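Local atomic coordinates of 5-carboxymethyl-2-hydroxymuconate delta-isomerase (Mycobacterium smegmatis, PDB entry 4PFZ), a protein that probably acts as a metal-binding isomerase or acetylpyruvate hydrolase of the fumarylacetoacetate hydrolase family. Residues B[57-62]-B[214-219]; B[61-66]-B[82-87]; B[182-187]-B[237-242]. One frame throughout, in Å; residues are numbered along the deposited sequence. Where two conformers were deposited one is given.

How the contacts relate
Three contacts of one fumarylacetoacetate hydrolase-type region join near and distant parts of the sequence in a strand-rich fold. Contacts 1 and 2 start from the same piece of chain, strand 60-63, and share Ile-61 and Ala-62. Contact 1 sets it against the loop between helix 203-213 and strand 221-223, contact 2 against its antiparallel neighbour 84-87; their centres are about 13 Å apart, and both reach the second subunit. Contact 3 pairs strands 181-186 and 238-243 in another sheet, its centre about 25 Å from that of contact 1 and across the chain's centre. Contact 2 closes before contact 3 opens; segments of contacts 1 and 3 alternate, so the chain passes back and forth between them.

Contact 1: residues B[57-62]-B[214-219]; sequences ASKVIA and MTLLPG
In one of its two modelled conformers the ammonium NZ of Lys-59 is held by two groups of the same loop: it donates to the backbone oxygen of Thr-215, NZ to O 3.1 Å, and forms a salt bridge with OD2 of Asp-220. The donor lies in the plane of the Thr-215 carbonyl, with a C=O...N angle of 155°. There a final bend in an otherwise extended lysine chain (chi4 -49°) turns NZ to this oxygen, while its methylenes run past Met-214 in the opposite direction, Lys-59 CE 3.7 Å from SD. Met-214 SD also lies 4.1 Å from CG1 of Ile-61, whose CD1 tip meets CD2 of Leu-216 at 4.0 Å. At the other end a water accepts from Ser-58 N and donates to Pro-218 O, and CB of Ala-57 sits 3.4 Å from Gly-219 O. Asp-220 also accepts from Leu-217 N and is hydrogen-bonded to Ser-58 OG; Thr-90 of the second subunit packs on Lys-59 and Leu-217. The contact joins the start of strand 60-63 to the loop leading from helix 203-213 into its parallel neighbour 221-223. Its buried lysine charge is probably balanced by Asp-220, the aliphatic shaft joining the apolar packing.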
loop_
_atom_site.group_PDB
_atom_site.type_symbol
_atom_site.label_atom_id
_atom_site.label_comp_id
_atom_site.label_asym_id
_atom_site.label_seq_id
_atom_site.Cartn_x
_atom_site.Cartn_y
_atom_site.Cartn_z
ATOM N N ALA B 57 7.021 8.066 -0.469
ATOM C CA ALA B 57 6.497 7.106 0.499
ATOM C C ALA B 57 6.296 5.738 -0.145
ATOM O O ALA B 57 5.729 5.646 -1.220
ATOM C CB ALA B 57 5.163 7.604 1.092
ATOM N N SER B 58 6.737 4.685 0.528
ATOM C CA SER B 58 6.468 3.329 0.053
ATOM C C SER B 58 5.009 2.958 0.326
ATOM O O SER B 58 4.359 2.251 -0.461
ATOM C CB SER B 58 7.415 2.321 0.717
ATOM O OG SER B 58 6.915 1.874 1.969
ATOM N N LYS B 59 4.492 3.425 1.450
ATOM C CA LYS B 59 3.078 3.244 1.757
ATOM C C LYS B 59 2.528 4.418 2.554
ATOM O O LYS B 59 3.276 5.166 3.197
ATOM C CB LYS B 59 2.828 1.932 2.519
ATOM C CG LYS B 59 3.617 1.739 3.810
ATOM C CD LYS B 59 3.295 0.354 4.423
ATOM C CE LYS B 59 4.280 -0.059 5.520
ATOM N NZ LYS B 59 5.700 0.103 5.108
ATOM N N VAL B 60 1.215 4.562 2.493
ATOM C CA VAL B 60 0.531 5.603 3.202
ATOM C C VAL B 60 -0.515 4.926 4.046
ATOM O O VAL B 60 -1.403 4.273 3.504
ATOM C CB VAL B 60 -0.141 6.602 2.252
ATOM C CG1 VAL B 60 -0.970 7.624 3.059
ATOM C CG2 VAL B 60 0.894 7.294 1.397
ATOM N N ILE B 61 -0.413 5.099 5.364
ATOM C CA ILE B 61 -1.399 4.580 6.303
ATOM C C ILE B 61 -2.285 5.728 6.745
ATOM O O ILE B 61 -1.797 6.831 7.013
ATOM C CB ILE B 61 -0.739 3.942 7.552
ATOM C CG1 ILE B 61 0.061 2.715 7.142
ATOM C CG2 ILE B 61 -1.788 3.500 8.562
ATOM C CD1 ILE B 61 1.501 3.010 6.769
ATOM N N ALA B 62 -3.578 5.487 6.830
ATOM C CA ALA B 62 -4.451 6.537 7.317
ATOM C C ALA B 62 -5.428 6.010 8.347
ATOM O O ALA B 62 -5.703 4.818 8.399
ATOM C CB ALA B 62 -5.194 7.180 6.150
ATOM N N MET B 214 2.596 -3.608 11.317
ATOM C CA MET B 214 3.463 -3.684 10.144
ATOM C C MET B 214 4.762 -2.906 10.326
ATOM O O MET B 214 4.805 -1.909 11.042
ATOM C CB MET B 214 2.720 -3.158 8.911
ATOM C CG MET B 214 2.448 -1.655 8.963
ATOM S SD MET B 214 1.448 -1.155 7.546
ATOM C CE MET B 214 -0.153 -1.789 8.009
ATOM N N THR B 215 5.816 -3.372 9.666
ATOM C CA THR B 215 7.087 -2.674 9.654
ATOM C C THR B 215 6.913 -1.328 8.954
ATOM O O THR B 215 6.383 -1.264 7.854
ATOM C CB THR B 215 8.196 -3.515 8.946
ATOM O OG1 THR B 215 8.614 -4.590 9.802
ATOM C CG2 THR B 215 9.407 -2.659 8.618
ATOM N N LEU B 216 7.333 -0.253 9.623
ATOM C CA LEU B 216 7.306 1.077 9.014
ATOM C C LEU B 216 8.691 1.465 8.505
ATOM O O LEU B 216 9.681 1.294 9.196
ATOM C CB LEU B 216 6.793 2.121 10.009
ATOM C CG LEU B 216 5.353 1.945 10.489
ATOM C CD1 LEU B 216 4.967 3.023 11.515
ATOM C CD2 LEU B 216 4.420 2.009 9.311
ATOM N N LEU B 217 8.744 1.968 7.273
ATOM C CA LEU B 217 9.998 2.315 6.605
ATOM C C LEU B 217 10.175 3.811 6.532
ATOM O O LEU B 217 9.174 4.538 6.513
ATOM C CB LEU B 217 10.023 1.760 5.179
ATOM C CG LEU B 217 10.541 0.354 4.882
ATOM C CD1 LEU B 217 9.848 -0.669 5.723
ATOM C CD2 LEU B 217 10.331 0.048 3.405
ATOM N N PRO B 218 11.439 4.279 6.464
ATOM C CA PRO B 218 11.711 5.706 6.265
ATOM C C PRO B 218 10.936 6.234 5.066
ATOM O O PRO B 218 10.995 5.632 3.992
ATOM C CB PRO B 218 13.221 5.749 6.008
ATOM C CG PRO B 218 13.748 4.551 6.730
ATOM C CD PRO B 218 12.690 3.494 6.561
ATOM N N GLY B 219 10.204 7.325 5.252
ATOM C CA GLY B 219 9.403 7.868 4.168
ATOM C C GLY B 219 7.930 7.525 4.283
ATOM O O GLY B 219 7.088 8.248 3.760
HETATM O O HOH W 1 9.018 4.668 2.374
#

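Contact 2: residues B[61-66]-B[82-87]; sequences IAVGKN and PVIFLK
Ala-62 and Phe-85 form the hydrogen-bonded pair of a short antiparallel match, Ala-62 N to Phe-85 O 2.9 Å and Phe-85 N to Ala-62 O 3.0 Å, between strand segments whose directions differ by 134°, far from a straight antiparallel run. Their side chains share one face of the sheet. Phe-85 has CG between its backbone N and carbonyl carbon (chi1 57°), which folds the ring back over its partner instead of letting it project outward. CB of Ala-62 therefore lies over the ring in a CH-pi contact, 4.0 Å from the centroid of the Phe-85 ring, and approaches CZ most closely. Toward the rim of a ring face sits the carbonyl oxygen of Ala-62, 3.3 Å from CD1 of Phe-85, while Gly-64 N comes to the ring edge near CE1. The opposite face of the sheet carries Ile-61, Ile-84 and Leu-86. Ile-61 lies beside its partner Leu-86 and the diagonal Ile-84, all pointing the same way: its CG2 branch meets CB of Ile-84 at 4.0 Å, and its CG1 branch meets CD2 of Leu-86 at 3.7 Å. Farther along, CG2 of Val-63 comes loosely near CB of Pro-82, and a water accepts from Val-83 N and donates to Lys-65 O. Trp-155 meets the Phe-85 ring edge-to-face. Strand 60-63 runs between antiparallel 84-87 and parallel 221-223; Trp-209 of helix 203-213 packs on Ile-84 and Pro-82, and Met-156 of the second subunit on Ile-84 and Leu-86.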
loop_
_atom_site.group_PDB
_atom_site.type_symbol
_atom_site.label_atom_id
_atom_site.label_comp_id
_atom_site.label_asym_id
_atom_site.label_seq_id
_atom_site.Cartn_x
_atom_site.Cartn_y
_atom_site.Cartn_z
ATOM N N ILE B 61 -0.413 5.099 5.364
ATOM C CA ILE B 61 -1.399 4.580 6.303
ATOM C C ILE B 61 -2.285 5.728 6.745
ATOM O O ILE B 61 -1.797 6.831 7.013
ATOM C CB ILE B 61 -0.739 3.942 7.552
ATOM C CG1 ILE B 61 0.061 2.715 7.142
ATOM C CG2 ILE B 61 -1.788 3.500 8.562
ATOM C CD1 ILE B 61 1.501 3.010 6.769
ATOM N N ALA B 62 -3.578 5.487 6.830
ATOM C CA ALA B 62 -4.451 6.537 7.317
ATOM C C ALA B 62 -5.428 6.010 8.347
ATOM O O ALA B 62 -5.703 4.818 8.399
ATOM C CB ALA B 62 -5.194 7.180 6.150
ATOM N N VAL B 63 -5.964 6.923 9.150
ATOM C CA VAL B 63 -7.014 6.606 10.098
ATOM C C VAL B 63 -8.242 7.428 9.702
ATOM O O VAL B 63 -8.112 8.470 9.076
ATOM C CB VAL B 63 -6.551 6.895 11.561
ATOM C CG1 VAL B 63 -6.754 8.346 11.937
ATOM C CG2 VAL B 63 -7.257 5.982 12.554
ATOM N N GLY B 64 -9.434 6.951 10.029
ATOM C CA GLY B 64 -10.635 7.689 9.688
ATOM C C GLY B 64 -11.133 8.562 10.826
ATOM O O GLY B 64 -10.913 9.776 10.838
ATOM N N LYS B 65 -11.817 7.941 11.781
ATOM C CA LYS B 65 -12.393 8.672 12.902
ATOM C C LYS B 65 -11.340 8.915 13.973
ATOM O O LYS B 65 -10.922 7.983 14.665
ATOM C CB LYS B 65 -13.578 7.904 13.493
ATOM N N ASN B 66 -10.902 10.161 14.115
ATOM C CA ASN B 66 -9.874 10.452 15.107
ATOM C C ASN B 66 -9.935 11.835 15.748
ATOM O O ASN B 66 -8.966 12.267 16.359
ATOM C CB ASN B 66 -8.488 10.262 14.487
ATOM C CG ASN B 66 -7.431 9.953 15.524
ATOM O OD1 ASN B 66 -7.713 9.297 16.526
ATOM N ND2 ASN B 66 -6.213 10.438 15.302
ATOM N N PRO B 82 -8.080 2.263 17.209
ATOM C CA PRO B 82 -7.991 2.877 15.886
ATOM C C PRO B 82 -8.309 1.886 14.774
ATOM O O PRO B 82 -7.981 0.698 14.880
ATOM C CB PRO B 82 -6.528 3.322 15.799
ATOM C CG PRO B 82 -6.024 3.323 17.181
ATOM C CD PRO B 82 -6.770 2.229 17.877
ATOM N N VAL B 83 -8.952 2.380 13.722
ATOM C CA VAL B 83 -9.127 1.614 12.502
ATOM C C VAL B 83 -8.183 2.206 11.459
ATOM O O VAL B 83 -8.328 3.367 11.062
ATOM C CB VAL B 83 -10.593 1.640 12.000
ATOM C CG1 VAL B 83 -10.708 0.967 10.632
ATOM C CG2 VAL B 83 -11.507 0.959 13.001
ATOM N N ILE B 84 -7.190 1.432 11.046
ATOM C CA ILE B 84 -6.235 1.939 10.065
ATOM C C ILE B 84 -6.457 1.291 8.697
ATOM O O ILE B 84 -7.046 0.215 8.595
ATOM C CB ILE B 84 -4.769 1.732 10.529
ATOM C CG1 ILE B 84 -4.488 0.260 10.819
ATOM C CG2 ILE B 84 -4.468 2.605 11.760
ATOM C CD1 ILE B 84 -3.019 -0.053 11.046
ATOM N N PHE B 85 -6.027 1.980 7.647
ATOM C CA PHE B 85 -6.120 1.462 6.281
ATOM C C PHE B 85 -4.984 2.037 5.415
ATOM O O PHE B 85 -4.161 2.815 5.894
ATOM C CB PHE B 85 -7.496 1.778 5.657
ATOM C CG PHE B 85 -7.839 3.256 5.635
ATOM C CD1 PHE B 85 -8.426 3.862 6.726
ATOM C CD2 PHE B 85 -7.575 4.025 4.515
ATOM C CE1 PHE B 85 -8.743 5.221 6.714
ATOM C CE2 PHE B 85 -7.883 5.382 4.500
ATOM C CZ PHE B 85 -8.472 5.975 5.596
ATOM N N LEU B 86 -4.930 1.626 4.150
ATOM C CA LEU B 86 -3.837 2.004 3.256
ATOM C C LEU B 86 -4.350 2.820 2.069
ATOM O O LEU B 86 -5.432 2.558 1.559
ATOM C CB LEU B 86 -3.110 0.754 2.726
ATOM C CG LEU B 86 -2.247 0.003 3.732
ATOM C CD1 LEU B 86 -1.802 -1.332 3.141
ATOM C CD2 LEU B 86 -1.037 0.853 4.143
ATOM N N LYS B 87 -3.565 3.807 1.652
ATOM C CA LYS B 87 -3.753 4.474 0.359
ATOM C C LYS B 87 -2.527 4.121 -0.465
ATOM O O LYS B 87 -1.424 4.073 0.070
ATOM C CB LYS B 87 -3.921 5.991 0.531
ATOM C CG LYS B 87 -5.197 6.387 1.266
ATOM C CD LYS B 87 -5.230 7.890 1.649
ATOM C CE LYS B 87 -5.284 8.841 0.446
ATOM N NZ LYS B 87 -6.677 9.097 -0.050
HETATM O O HOH W 2 -10.031 5.011 13.838
#

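Contact 3: residues B[182-187]-B[237-242]; sequences LRTEVN and DTVSIT
Leu-182 and Ile-241 stand side by side in an antiparallel pair of strands inside a mixed five-stranded sheet, CD1 of the leucine 3.6 Å from CG2 of the isoleucine. This is the tightly packed face: CG2 of Thr-184 nears CG1 of Val-239 at 3.8 Å, and His-110 of strand 108-118 covers Thr-184, Val-186 and Val-239. Backbone bonds pair Arg-183 with Thr-242 and Glu-185 with Ser-240, the latter through Glu-185 N to Ser-240 O at 2.7 Å.

The more exposed face is polar. Here the Arg-183 chain, extended from CG to NE, stands out from the sheet beside Thr-242, a face of its guanidinium over CB of Thr-242, while NE of Arg-183 makes a salt bridge at 2.9 Å with OE2 of Glu-185, two residues on. Thr-242 OG1 is itself hydrogen-bonded to Thr-248, and Ser-240 OG to Thr-250. At the strand end the Asn-187 amide uses both ends: OD1 accepts from Thr-238 N and from a water that accepts from Thr-238 OG1. Asp-237 OD2 accepts from Glu-234 N. ND2 of Asn-187 reaches OD1 of Asp-237 at 2.9 Å, nearly straight at 173°, meeting that oxygen from above the carboxylate plane, 62° out of it.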
loop_
_atom_site.group_PDB
_atom_site.type_symbol
_atom_site.label_atom_id
_atom_site.label_comp_id
_atom_site.label_asym_id
_atom_site.label_seq_id
_atom_site.Cartn_x
_atom_site.Cartn_y
_atom_site.Cartn_z
ATOM N N LEU B 182 -5.591 22.847 12.680
ATOM C CA LEU B 182 -5.758 22.297 11.343
ATOM C C LEU B 182 -7.013 22.907 10.720
ATOM O O LEU B 182 -8.062 22.962 11.364
ATOM C CB LEU B 182 -5.870 20.771 11.404
ATOM C CG LEU B 182 -6.287 20.012 10.142
ATOM C CD1 LEU B 182 -5.325 20.301 9.022
ATOM C CD2 LEU B 182 -6.328 18.512 10.417
ATOM N N ARG B 183 -6.911 23.407 9.495
ATOM C CA ARG B 183 -8.098 23.943 8.843
ATOM C C ARG B 183 -8.059 23.756 7.337
ATOM O O ARG B 183 -6.987 23.739 6.718
ATOM C CB ARG B 183 -8.290 25.426 9.190
ATOM C CG ARG B 183 -7.442 26.397 8.395
ATOM C CD ARG B 183 -7.878 27.843 8.679
ATOM N NE ARG B 183 -7.205 28.783 7.789
ATOM C CZ ARG B 183 -6.047 29.372 8.067
ATOM N NH1 ARG B 183 -5.436 29.128 9.222
ATOM N NH2 ARG B 183 -5.504 30.213 7.199
ATOM N N THR B 184 -9.244 23.589 6.760
ATOM C CA THR B 184 -9.396 23.328 5.325
ATOM C C THR B 184 -10.239 24.443 4.740
ATOM O O THR B 184 -11.276 24.780 5.299
ATOM C CB THR B 184 -10.074 21.972 5.054
ATOM O OG1 THR B 184 -9.364 20.938 5.731
ATOM C CG2 THR B 184 -10.110 21.639 3.535
ATOM N N GLU B 185 -9.792 25.036 3.640
ATOM C CA GLU B 185 -10.637 25.996 2.940
ATOM C C GLU B 185 -10.900 25.529 1.520
ATOM O O GLU B 185 -10.020 24.978 0.863
ATOM C CB GLU B 185 -10.002 27.387 2.938
ATOM C CG GLU B 185 -9.667 27.875 4.341
ATOM C CD GLU B 185 -8.936 29.195 4.348
ATOM O OE1 GLU B 185 -8.640 29.717 3.250
ATOM O OE2 GLU B 185 -8.658 29.712 5.452
ATOM N N VAL B 186 -12.134 25.734 1.075
ATOM C CA VAL B 186 -12.520 25.513 -0.308
ATOM C C VAL B 186 -12.871 26.858 -0.939
ATOM O O VAL B 186 -13.805 27.531 -0.490
ATOM C CB VAL B 186 -13.709 24.538 -0.403
ATOM C CG1 VAL B 186 -14.063 24.264 -1.861
ATOM C CG2 VAL B 186 -13.374 23.241 0.314
ATOM N N ASN B 187 -12.101 27.258 -1.952
ATOM C CA ASN B 187 -12.268 28.555 -2.615
ATOM C C ASN B 187 -12.267 29.728 -1.633
ATOM O O ASN B 187 -12.984 30.706 -1.822
ATOM C CB ASN B 187 -13.560 28.562 -3.446
ATOM C CG ASN B 187 -13.600 27.426 -4.447
ATOM O OD1 ASN B 187 -12.574 27.071 -5.027
ATOM N ND2 ASN B 187 -14.779 26.844 -4.650
ATOM N N ASP B 237 -12.636 23.952 -8.357
ATOM C CA ASP B 237 -12.362 24.334 -6.967
ATOM C C ASP B 237 -10.871 24.392 -6.669
ATOM O O ASP B 237 -10.047 23.822 -7.383
ATOM C CB ASP B 237 -13.002 23.365 -5.972
ATOM C CG ASP B 237 -14.502 23.502 -5.892
ATOM O OD1 ASP B 237 -15.043 24.541 -6.339
ATOM O OD2 ASP B 237 -15.135 22.557 -5.366
ATOM N N THR B 238 -10.542 25.087 -5.588
ATOM C CA THR B 238 -9.210 25.044 -5.015
ATOM C C THR B 238 -9.379 24.663 -3.549
ATOM O O THR B 238 -10.202 25.249 -2.846
ATOM C CB THR B 238 -8.468 26.400 -5.141
ATOM O OG1 THR B 238 -8.461 26.834 -6.508
ATOM C CG2 THR B 238 -7.039 26.266 -4.667
ATOM N N VAL B 239 -8.635 23.654 -3.104
ATOM C CA VAL B 239 -8.676 23.232 -1.712
ATOM C C VAL B 239 -7.359 23.592 -1.047
ATOM O O VAL B 239 -6.294 23.259 -1.565
ATOM C CB VAL B 239 -8.907 21.718 -1.555
ATOM C CG1 VAL B 239 -9.158 21.356 -0.086
ATOM C CG2 VAL B 239 -10.055 21.252 -2.428
ATOM N N SER B 240 -7.437 24.278 0.085
ATOM C CA SER B 240 -6.247 24.664 0.829
ATOM C C SER B 240 -6.318 24.205 2.279
ATOM O O SER B 240 -7.237 24.566 3.011
ATOM C CB SER B 240 -6.044 26.172 0.763
ATOM O OG SER B 240 -5.588 26.542 -0.525
ATOM N N ILE B 241 -5.339 23.401 2.681
ATOM C CA ILE B 241 -5.284 22.887 4.042
ATOM C C ILE B 241 -4.099 23.506 4.757
ATOM O O ILE B 241 -2.964 23.414 4.293
ATOM C CB ILE B 241 -5.159 21.350 4.072
ATOM C CG1 ILE B 241 -6.319 20.713 3.299
ATOM C CG2 ILE B 241 -5.122 20.854 5.519
ATOM C CD1 ILE B 241 -6.008 19.340 2.760
ATOM N N THR B 242 -4.378 24.145 5.880
ATOM C CA THR B 242 -3.360 24.843 6.620
ATOM C C THR B 242 -3.169 24.196 7.980
ATOM O O THR B 242 -4.121 23.977 8.730
ATOM C CB THR B 242 -3.713 26.338 6.790
ATOM O OG1 THR B 242 -3.754 26.961 5.499
ATOM C CG2 THR B 242 -2.671 27.039 7.642
HETATM O O HOH W 3 -11.118 28.293 -7.387
#